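Local coordinates for putative Type I topoisomerase (PDB 3M4A), which probably breaks one strand of duplex DNA, lets it pass and rejoins it without ATP, as a bacterial topoisomerase of type IB, at residues P49-S57 / L64-A72; R94-L105 / I230-W241. All coordinates share one frame; numbering follows the deposited sequence. Where two conformers were deposited one is given.

Contact 1 closes first along the chain: it pairs 49-57 with 64-72 as the hairpin of strands 54-56 and 64-69, a local link in the region that belongs to the bacterial N-terminal domain family. Contact 2 follows and spans 124 intervening residues, bringing helix 91-113 against residues 230-234 and helix 235-254, both in the catalytic-core family region, close to the centre of the chain. The two centres lie about 22 Å apart and the nearest atoms about 5 Å, without touching. They share no strand or helix: one belongs to a peripheral sheet, the other to the buried helical core, with bound DNA about 11 Å and about 8 Å from their nearest atoms.

Contact 1: P49-S57 / L64-A72; sequences PAYQDVYVS and LQAFGRDAA
Tyr55 and Phe67 face each other as a hydrogen-bonded pair of the antiparallel hairpin made by strands 54-56 and 64-69. Backbone bonds set the register. Tyr55 N reaches Phe67 O at 2.7 Å, and Phe67 N returns to Tyr55 O. Beyond a beta bulge that shifts the register by one, Gln52 and Arg69 exchange a second reciprocal pair, with Gln52 N 2.7 Å from Arg69 O. At the turn end Ser57 N donates to Gln65 O (2.9 Å).

Aromatic contact lies on the face of the sheet that carries Tyr55 and Phe67. With chi1 at 69°, Phe67 CG lies between its backbone N and carbonyl carbon; the ring is thereby laid beside Tyr55, whose CB sits over one face, 3.5 Å from Phe67 CZ. The two rings run almost parallel, 3° apart, but are slid so far that they barely overlap; the contact is CH-pi rather than a stack. Helix 4-8 touches Phe67 as well.

On the other face Val56 CG2 meets Ala66 CB at 4.2 Å, and Val56 also touches Ile42 of helix 41-45.

The polar ends of Ser57 and Gln65 bond to Asn62 and Asp59 in the connecting loop, while Asp70 bonds to Arg74 and Gln76. Cohesion across the two strands therefore comes from main-chain bonds and apolar contact, and the polar ends of Ser57 and Gln65 tie down the connecting loop.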
loop_
_atom_site.group_PDB
_atom_site.type_symbol
_atom_site.label_atom_id
_atom_site.label_comp_id
_atom_site.label_asym_id
_atom_site.label_seq_id
_atom_site.Cartn_x
_atom_site.Cartn_y
_atom_site.Cartn_z
ATOM N N PRO A 49 4.096 17.867 26.245
ATOM C CA PRO A 49 4.524 17.239 27.506
ATOM C C PRO A 49 3.449 16.396 28.213
ATOM O O PRO A 49 3.784 15.513 29.012
ATOM C CB PRO A 49 4.934 18.437 28.374
ATOM C CG PRO A 49 4.181 19.588 27.823
ATOM C CD PRO A 49 4.035 19.337 26.354
ATOM N N ALA A 50 2.179 16.669 27.917
ATOM C CA ALA A 50 1.063 15.928 28.504
ATOM C C ALA A 50 0.875 14.538 27.886
ATOM O O ALA A 50 0.160 13.702 28.447
ATOM C CB ALA A 50 -0.224 16.735 28.388
ATOM N N TYR A 51 1.499 14.295 26.730
ATOM C CA TYR A 51 1.466 12.970 26.097
ATOM C C TYR A 51 2.059 11.916 27.034
ATOM O O TYR A 51 3.044 12.172 27.729
ATOM C CB TYR A 51 2.240 12.978 24.773
ATOM C CG TYR A 51 1.535 13.629 23.590
ATOM C CD1 TYR A 51 0.359 14.373 23.744
ATOM C CD2 TYR A 51 2.070 13.518 22.312
ATOM C CE1 TYR A 51 -0.266 14.968 22.648
ATOM C CE2 TYR A 51 1.456 14.109 21.216
ATOM C CZ TYR A 51 0.290 14.830 21.388
ATOM O OH TYR A 51 -0.305 15.412 20.293
ATOM N N GLN A 52 1.445 10.735 27.045
ATOM C CA GLN A 52 1.823 9.667 27.966
ATOM C C GLN A 52 2.516 8.532 27.215
ATOM O O GLN A 52 2.218 8.280 26.042
ATOM C CB GLN A 52 0.584 9.132 28.690
ATOM C CG GLN A 52 -0.343 10.216 29.239
ATOM C CD GLN A 52 -1.577 9.640 29.905
ATOM O OE1 GLN A 52 -1.497 8.643 30.622
ATOM N NE2 GLN A 52 -2.725 10.266 29.671
ATOM N N ASP A 53 3.425 7.849 27.911
ATOM C CA ASP A 53 4.230 6.764 27.338
ATOM C C ASP A 53 4.772 7.149 25.955
ATOM O O ASP A 53 4.465 6.514 24.941
ATOM C CB ASP A 53 3.424 5.457 27.293
ATOM C CG ASP A 53 4.310 4.207 27.329
ATOM O OD1 ASP A 53 5.541 4.329 27.532
ATOM O OD2 ASP A 53 3.766 3.090 27.161
ATOM N N VAL A 54 5.567 8.215 25.936
ATOM C CA VAL A 54 6.149 8.733 24.703
ATOM C C VAL A 54 7.398 7.930 24.329
ATOM O O VAL A 54 8.240 7.645 25.181
ATOM C CB VAL A 54 6.499 10.237 24.836
ATOM C CG1 VAL A 54 7.271 10.733 23.614
ATOM C CG2 VAL A 54 5.233 11.066 25.043
ATOM N N TYR A 55 7.484 7.550 23.053
ATOM C CA TYR A 55 8.666 6.894 22.487
ATOM C C TYR A 55 9.262 7.804 21.416
ATOM O O TYR A 55 8.535 8.499 20.702
ATOM C CB TYR A 55 8.302 5.548 21.864
ATOM C CG TYR A 55 8.027 4.437 22.857
ATOM C CD1 TYR A 55 6.867 4.437 23.630
ATOM C CD2 TYR A 55 8.913 3.370 23.004
ATOM C CE1 TYR A 55 6.604 3.414 24.531
ATOM C CE2 TYR A 55 8.660 2.342 23.902
ATOM C CZ TYR A 55 7.504 2.369 24.665
ATOM O OH TYR A 55 7.247 1.350 25.556
ATOM N N VAL A 56 10.587 7.793 21.311
ATOM C CA VAL A 56 11.298 8.669 20.387
ATOM C C VAL A 56 12.335 7.865 19.602
ATOM O O VAL A 56 12.925 6.915 20.126
ATOM C CB VAL A 56 11.990 9.827 21.142
ATOM C CG1 VAL A 56 12.647 10.792 20.168
ATOM C CG2 VAL A 56 10.983 10.562 22.021
ATOM N N SER A 57 12.531 8.239 18.339
ATOM C CA SER A 57 13.537 7.601 17.503
ATOM C C SER A 57 14.926 7.954 18.025
ATOM O O SER A 57 15.219 9.134 18.236
ATOM C CB SER A 57 13.411 8.066 16.050
ATOM O OG SER A 57 14.520 7.621 15.283
ATOM N N LEU A 64 9.346 7.995 11.259
ATOM C CA LEU A 64 8.551 8.199 12.474
ATOM C C LEU A 64 9.477 8.612 13.620
ATOM O O LEU A 64 10.218 7.789 14.155
ATOM C CB LEU A 64 7.770 6.932 12.851
ATOM C CG LEU A 64 6.886 7.045 14.103
ATOM C CD1 LEU A 64 5.997 8.284 14.049
ATOM C CD2 LEU A 64 6.054 5.784 14.288
ATOM N N GLN A 65 9.416 9.889 13.984
ATOM C CA GLN A 65 10.349 10.479 14.950
ATOM C C GLN A 65 9.897 10.331 16.404
ATOM O O GLN A 65 10.737 10.203 17.293
ATOM C CB GLN A 65 10.606 11.948 14.603
ATOM C CG GLN A 65 11.580 12.116 13.442
ATOM C CD GLN A 65 13.014 11.870 13.864
ATOM O OE1 GLN A 65 13.536 12.576 14.723
ATOM N NE2 GLN A 65 13.657 10.870 13.269
ATOM N N ALA A 66 8.586 10.351 16.645
ATOM C CA ALA A 66 8.053 10.091 17.988
ATOM C C ALA A 66 6.582 9.668 17.981
ATOM O O ALA A 66 5.823 10.055 17.086
ATOM C CB ALA A 66 8.238 11.317 18.877
ATOM N N PHE A 67 6.197 8.884 18.994
ATOM C CA PHE A 67 4.797 8.490 19.197
ATOM C C PHE A 67 4.434 8.301 20.684
ATOM O O PHE A 67 5.246 7.833 21.482
ATOM C CB PHE A 67 4.453 7.229 18.382
ATOM C CG PHE A 67 5.129 5.966 18.862
ATOM C CD1 PHE A 67 4.562 5.190 19.870
ATOM C CD2 PHE A 67 6.315 5.537 18.287
ATOM C CE1 PHE A 67 5.181 4.025 20.308
ATOM C CE2 PHE A 67 6.932 4.369 18.715
ATOM C CZ PHE A 67 6.363 3.613 19.725
ATOM N N GLY A 68 3.199 8.661 21.033
ATOM C CA GLY A 68 2.686 8.497 22.394
ATOM C C GLY A 68 1.165 8.502 22.424
ATOM O O GLY A 68 0.521 8.333 21.386
ATOM N N ARG A 69 0.596 8.707 23.614
ATOM C CA ARG A 69 -0.859 8.674 23.796
ATOM C C ARG A 69 -1.381 9.889 24.562
ATOM O O ARG A 69 -0.800 10.298 25.570
ATOM C CB ARG A 69 -1.274 7.392 24.523
ATOM C CG ARG A 69 -1.175 6.147 23.664
ATOM C CD ARG A 69 -1.348 4.882 24.487
ATOM N NE ARG A 69 -0.906 3.692 23.758
ATOM C CZ ARG A 69 -1.600 3.073 22.802
ATOM N NH1 ARG A 69 -2.798 3.517 22.423
ATOM N NH2 ARG A 69 -1.089 1.998 22.212
ATOM N N ASP A 70 -2.481 10.456 24.067
ATOM C CA ASP A 70 -3.170 11.539 24.760
ATOM C C ASP A 70 -4.081 10.960 25.851
ATOM O O ASP A 70 -4.163 9.740 26.014
ATOM C CB ASP A 70 -3.953 12.424 23.771
ATOM C CG ASP A 70 -5.089 11.687 23.055
ATOM O OD1 ASP A 70 -5.544 10.626 23.524
ATOM O OD2 ASP A 70 -5.532 12.189 22.002
ATOM N N ALA A 71 -4.759 11.836 26.592
ATOM C CA ALA A 71 -5.633 11.411 27.691
ATOM C C ALA A 71 -6.669 10.374 27.243
ATOM O O ALA A 71 -6.907 9.386 27.944
ATOM C CB ALA A 71 -6.324 12.620 28.321
ATOM N N ALA A 72 -7.272 10.597 26.077
ATOM C CA ALA A 72 -8.265 9.675 25.530
ATOM C C ALA A 72 -7.624 8.348 25.129
ATOM O O ALA A 72 -8.261 7.504 24.498
ATOM C CB ALA A 72 -8.974 10.303 24.337
#

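Contact 2: R94-L105 / I230-W241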
loop_
_atom_site.group_PDB
_atom_site.type_symbol
_atom_site.label_atom_id
_atom_site.label_comp_id
_atom_site.label_asym_id
_atom_site.label_seq_id
_atom_site.Cartn_x
_atom_site.Cartn_y
_atom_site.Cartn_z
ATOM N N ARG A 94 11.637 7.881 -1.480
ATOM C CA ARG A 94 10.418 7.631 -0.716
ATOM C C ARG A 94 9.995 6.160 -0.813
ATOM O O ARG A 94 9.607 5.560 0.197
ATOM C CB ARG A 94 9.268 8.534 -1.162
ATOM C CG ARG A 94 8.096 8.519 -0.192
ATOM C CD ARG A 94 6.988 9.432 -0.645
ATOM N NE ARG A 94 5.757 9.257 0.133
ATOM C CZ ARG A 94 5.492 9.897 1.269
ATOM N NH1 ARG A 94 6.356 10.776 1.770
ATOM N NH2 ARG A 94 4.345 9.684 1.899
ATOM N N LEU A 95 10.089 5.580 -2.007
ATOM C CA LEU A 95 9.663 4.187 -2.208
ATOM C C LEU A 95 10.591 3.167 -1.546
ATOM O O LEU A 95 10.134 2.125 -1.074
ATOM C CB LEU A 95 9.534 3.860 -3.702
ATOM C CG LEU A 95 8.352 4.485 -4.456
ATOM C CD1 LEU A 95 8.233 3.901 -5.853
ATOM C CD2 LEU A 95 7.053 4.311 -3.680
ATOM N N THR A 96 11.894 3.434 -1.532
ATOM C CA THR A 96 12.818 2.543 -0.827
ATOM C C THR A 96 12.471 2.513 0.648
ATOM O O THR A 96 12.464 1.456 1.267
ATOM C CB THR A 96 14.281 3.027 -0.987
ATOM O OG1 THR A 96 14.578 3.182 -2.377
ATOM C CG2 THR A 96 15.251 2.031 -0.372
ATOM N N ARG A 97 12.162 3.676 1.208
ATOM C CA ARG A 97 11.789 3.751 2.605
ATOM C C ARG A 97 10.420 3.110 2.851
ATOM O O ARG A 97 10.235 2.397 3.831
ATOM C CB ARG A 97 11.804 5.194 3.098
ATOM C CG ARG A 97 11.836 5.309 4.612
ATOM C CD ARG A 97 13.177 4.848 5.226
ATOM N NE ARG A 97 14.257 5.803 4.993
ATOM C CZ ARG A 97 14.481 6.905 5.710
ATOM N NH1 ARG A 97 13.688 7.236 6.723
ATOM N NH2 ARG A 97 15.505 7.692 5.408
ATOM N N PHE A 98 9.476 3.342 1.947
ATOM C CA PHE A 98 8.170 2.669 2.029
ATOM C C PHE A 98 8.330 1.141 2.034
ATOM O O PHE A 98 7.690 0.449 2.833
ATOM C CB PHE A 98 7.273 3.106 0.875
ATOM C CG PHE A 98 5.889 2.527 0.924
ATOM C CD1 PHE A 98 5.006 2.918 1.910
ATOM C CD2 PHE A 98 5.459 1.610 -0.029
ATOM C CE1 PHE A 98 3.722 2.421 1.969
ATOM C CE2 PHE A 98 4.157 1.099 0.016
ATOM C CZ PHE A 98 3.302 1.491 1.024
ATOM N N ALA A 99 9.204 0.605 1.179
ATOM C CA ALA A 99 9.465 -0.831 1.148
ATOM C C ALA A 99 10.031 -1.311 2.482
ATOM O O ALA A 99 9.786 -2.443 2.900
ATOM C CB ALA A 99 10.430 -1.169 0.011
ATOM N N GLY A 100 10.766 -0.434 3.157
ATOM C CA GLY A 100 11.244 -0.711 4.516
ATOM C C GLY A 100 10.163 -0.797 5.585
ATOM O O GLY A 100 10.388 -1.438 6.626
ATOM N N ALA A 101 9.017 -0.154 5.344
ATOM C CA ALA A 101 7.869 -0.139 6.266
ATOM C C ALA A 101 6.882 -1.279 5.993
ATOM O O ALA A 101 6.023 -1.566 6.811
ATOM C CB ALA A 101 7.130 1.194 6.196
ATOM N N LEU A 102 6.992 -1.925 4.839
ATOM C CA LEU A 102 5.997 -2.937 4.474
ATOM C C LEU A 102 6.085 -4.210 5.329
ATOM O O LEU A 102 5.064 -4.791 5.634
ATOM C CB LEU A 102 6.087 -3.289 2.983
ATOM C CG LEU A 102 5.535 -2.254 1.984
ATOM C CD1 LEU A 102 5.901 -2.659 0.542
ATOM C CD2 LEU A 102 4.033 -2.091 2.152
ATOM N N PRO A 103 7.302 -4.673 5.684
ATOM C CA PRO A 103 7.337 -5.849 6.580
ATOM C C PRO A 103 6.629 -5.628 7.918
ATOM O O PRO A 103 5.924 -6.519 8.402
ATOM C CB PRO A 103 8.832 -6.085 6.785
ATOM C CG PRO A 103 9.474 -5.466 5.585
ATOM C CD PRO A 103 8.662 -4.256 5.287
ATOM N N THR A 104 6.814 -4.448 8.504
ATOM C CA THR A 104 6.100 -4.083 9.725
ATOM C C THR A 104 4.589 -4.016 9.515
ATOM O O THR A 104 3.808 -4.451 10.377
ATOM C CB THR A 104 6.638 -2.778 10.306
ATOM O OG1 THR A 104 7.987 -2.993 10.718
ATOM C CG2 THR A 104 5.810 -2.337 11.507
ATOM N N LEU A 105 4.177 -3.452 8.379
ATOM C CA LEU A 105 2.764 -3.443 7.999
ATOM C C LEU A 105 2.192 -4.852 7.998
ATOM O O LEU A 105 1.100 -5.066 8.501
ATOM C CB LEU A 105 2.561 -2.839 6.609
ATOM C CG LEU A 105 1.165 -2.902 5.995
ATOM C CD1 LEU A 105 0.190 -2.137 6.856
ATOM C CD2 LEU A 105 1.207 -2.380 4.544
ATOM N N ILE A 230 1.134 2.592 8.858
ATOM C CA ILE A 230 2.151 3.066 7.905
ATOM C C ILE A 230 2.536 4.559 7.961
ATOM O O ILE A 230 3.460 4.968 7.264
ATOM C CB ILE A 230 1.780 2.730 6.420
ATOM C CG1 ILE A 230 0.440 3.352 6.014
ATOM C CG2 ILE A 230 1.790 1.236 6.215
ATOM C CD1 ILE A 230 0.207 3.443 4.503
ATOM N N GLY A 231 1.845 5.372 8.756
ATOM C CA GLY A 231 2.177 6.812 8.818
ATOM C C GLY A 231 3.661 7.030 9.082
ATOM O O GLY A 231 4.245 6.309 9.870
ATOM N N PRO A 232 4.291 8.023 8.427
ATOM C CA PRO A 232 3.754 9.090 7.598
ATOM C C PRO A 232 3.389 8.723 6.155
ATOM O O PRO A 232 2.909 9.578 5.413
ATOM C CB PRO A 232 4.897 10.112 7.595
ATOM C CG PRO A 232 6.101 9.296 7.673
ATOM C CD PRO A 232 5.763 8.110 8.523
ATOM N N PHE A 233 3.605 7.477 5.753
ATOM C CA PHE A 233 3.159 7.061 4.433
ATOM C C PHE A 233 1.638 7.048 4.428
ATOM O O PHE A 233 1.014 6.971 5.484
ATOM C CB PHE A 233 3.745 5.705 4.058
ATOM C CG PHE A 233 5.252 5.679 4.062
ATOM C CD1 PHE A 233 5.968 6.280 3.031
ATOM C CD2 PHE A 233 5.957 5.081 5.100
ATOM C CE1 PHE A 233 7.361 6.265 3.021
ATOM C CE2 PHE A 233 7.355 5.071 5.107
ATOM C CZ PHE A 233 8.062 5.660 4.064
ATOM N N THR A 234 1.048 7.174 3.242
ATOM C CA THR A 234 -0.404 7.238 3.102
ATOM C C THR A 234 -0.905 6.224 2.081
ATOM O O THR A 234 -0.117 5.577 1.375
ATOM C CB THR A 234 -0.874 8.636 2.631
ATOM O OG1 THR A 234 -0.544 8.829 1.250
ATOM C CG2 THR A 234 -0.238 9.752 3.476
ATOM N N ALA A 235 -2.224 6.126 1.961
ATOM C CA ALA A 235 -2.808 5.207 0.978
ATOM C C ALA A 235 -2.242 5.414 -0.432
ATOM O O ALA A 235 -2.103 4.449 -1.189
ATOM C CB ALA A 235 -4.339 5.299 0.980
ATOM N N LYS A 236 -1.896 6.653 -0.806
ATOM C CA LYS A 236 -1.381 6.913 -2.151
ATOM C C LYS A 236 -0.073 6.178 -2.416
ATOM O O LYS A 236 0.225 5.803 -3.559
ATOM C CB LYS A 236 -1.154 8.411 -2.403
ATOM C CG LYS A 236 -0.743 8.703 -3.833
ATOM C CD LYS A 236 -0.726 10.201 -4.153
ATOM C CE LYS A 236 -0.759 10.432 -5.657
ATOM N NZ LYS A 236 0.284 9.662 -6.402
ATOM N N ASP A 237 0.723 5.990 -1.367
ATOM C CA ASP A 237 1.982 5.269 -1.513
ATOM C C ASP A 237 1.772 3.824 -1.989
ATOM O O ASP A 237 2.648 3.259 -2.638
ATOM C CB ASP A 237 2.798 5.310 -0.220
ATOM C CG ASP A 237 3.336 6.701 0.076
ATOM O OD1 ASP A 237 4.167 7.181 -0.723
ATOM O OD2 ASP A 237 2.918 7.305 1.093
ATOM N N PHE A 238 0.624 3.220 -1.703
ATOM C CA PHE A 238 0.357 1.871 -2.244
ATOM C C PHE A 238 0.211 1.895 -3.763
ATOM O O PHE A 238 0.567 0.922 -4.442
ATOM C CB PHE A 238 -0.913 1.265 -1.656
ATOM C CG PHE A 238 -0.803 0.855 -0.210
ATOM C CD1 PHE A 238 0.083 -0.146 0.180
ATOM C CD2 PHE A 238 -1.619 1.438 0.745
ATOM C CE1 PHE A 238 0.175 -0.539 1.499
ATOM C CE2 PHE A 238 -1.537 1.051 2.083
ATOM C CZ PHE A 238 -0.637 0.055 2.460
ATOM N N ARG A 239 -0.291 3.005 -4.305
ATOM C CA ARG A 239 -0.484 3.116 -5.748
ATOM C C ARG A 239 0.802 3.459 -6.490
ATOM O O ARG A 239 1.055 2.916 -7.556
ATOM C CB ARG A 239 -1.612 4.098 -6.077
ATOM C CG ARG A 239 -2.970 3.450 -5.861
ATOM C CD ARG A 239 -4.100 4.457 -5.826
ATOM N NE ARG A 239 -4.205 5.232 -7.071
ATOM C CZ ARG A 239 -4.774 4.795 -8.194
ATOM N NH1 ARG A 239 -5.282 3.571 -8.278
ATOM N NH2 ARG A 239 -4.839 5.604 -9.245
ATOM N N THR A 240 1.644 4.306 -5.903
ATOM C CA THR A 240 2.946 4.601 -6.494
ATOM C C THR A 240 3.897 3.383 -6.372
ATOM O O THR A 240 4.527 2.986 -7.341
ATOM C CB THR A 240 3.588 5.855 -5.869
ATOM O OG1 THR A 240 3.736 5.682 -4.456
ATOM C CG2 THR A 240 2.733 7.098 -6.147
ATOM N N TRP A 241 3.965 2.767 -5.194
ATOM C CA TRP A 241 4.718 1.515 -5.045
ATOM C C TRP A 241 4.160 0.423 -5.952
ATOM O O TRP A 241 4.897 -0.200 -6.717
ATOM C CB TRP A 241 4.696 1.036 -3.590
ATOM C CG TRP A 241 5.304 -0.316 -3.382
ATOM C CD1 TRP A 241 4.632 -1.504 -3.183
ATOM C CD2 TRP A 241 6.697 -0.637 -3.345
ATOM N NE1 TRP A 241 5.526 -2.527 -3.006
ATOM C CE2 TRP A 241 6.802 -2.034 -3.114
ATOM C CE3 TRP A 241 7.872 0.111 -3.489
ATOM C CZ2 TRP A 241 8.028 -2.692 -3.029
ATOM C CZ3 TRP A 241 9.098 -0.547 -3.385
ATOM C CH2 TRP A 241 9.169 -1.933 -3.172
#
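Phe98 CG stands anti to its main-chain nitrogen (chi1 -177°), which sends the ring across to the other segment, while Phe233, with CG anti to its carbonyl carbon (chi1 -58°), turns a face to meet it. Together with Phe238 and Trp241 they form an aromatic cluster where residues 94-105 of helix 91-113 cross residues 235-241 at -110°, in the catalytic-core region of the type IB fold. Phe98 is its hub. Its edge points at the face of Phe233 in a T-shaped pair, CD1 lying 3.5 Å from Phe233 CG; at CZ it meets the face of Phe238 and on the CD2-CE2 side that of Trp241, both in offset T-shaped pairs. One face of the Phe98 ring takes Asp237 CB in a CH-pi contact. Trp241 fits as a knob into the hole between Leu95, Phe98, Ala99 and Leu102; Leu102 CD1 lies over its indole face, 3.6 Å from Trp241 NE1, which itself bonds to Glu325. Farther along, Leu105 CD2 meets the edge of the Phe238 ring.

Beside this apolar core, extended Arg94 grips Asp237 side-on. NE lies 2.8 Å from Asp237 OD1 and NH2 2.9 Å from Asp237 OD2, with guanidinium and carboxylate nearly coplanar. Phe83 O takes Arg94 NH1. Thr234 and Asp237 form a capping box: Thr234 OG1 accepts from Lys236 N at the helix start, and the carboxylate that meets the arginine closes the box, the anti lone pair of Asp237 OD2 receiving Thr234 N at 2.9 Å, its syn lone pair Arg94 NH2.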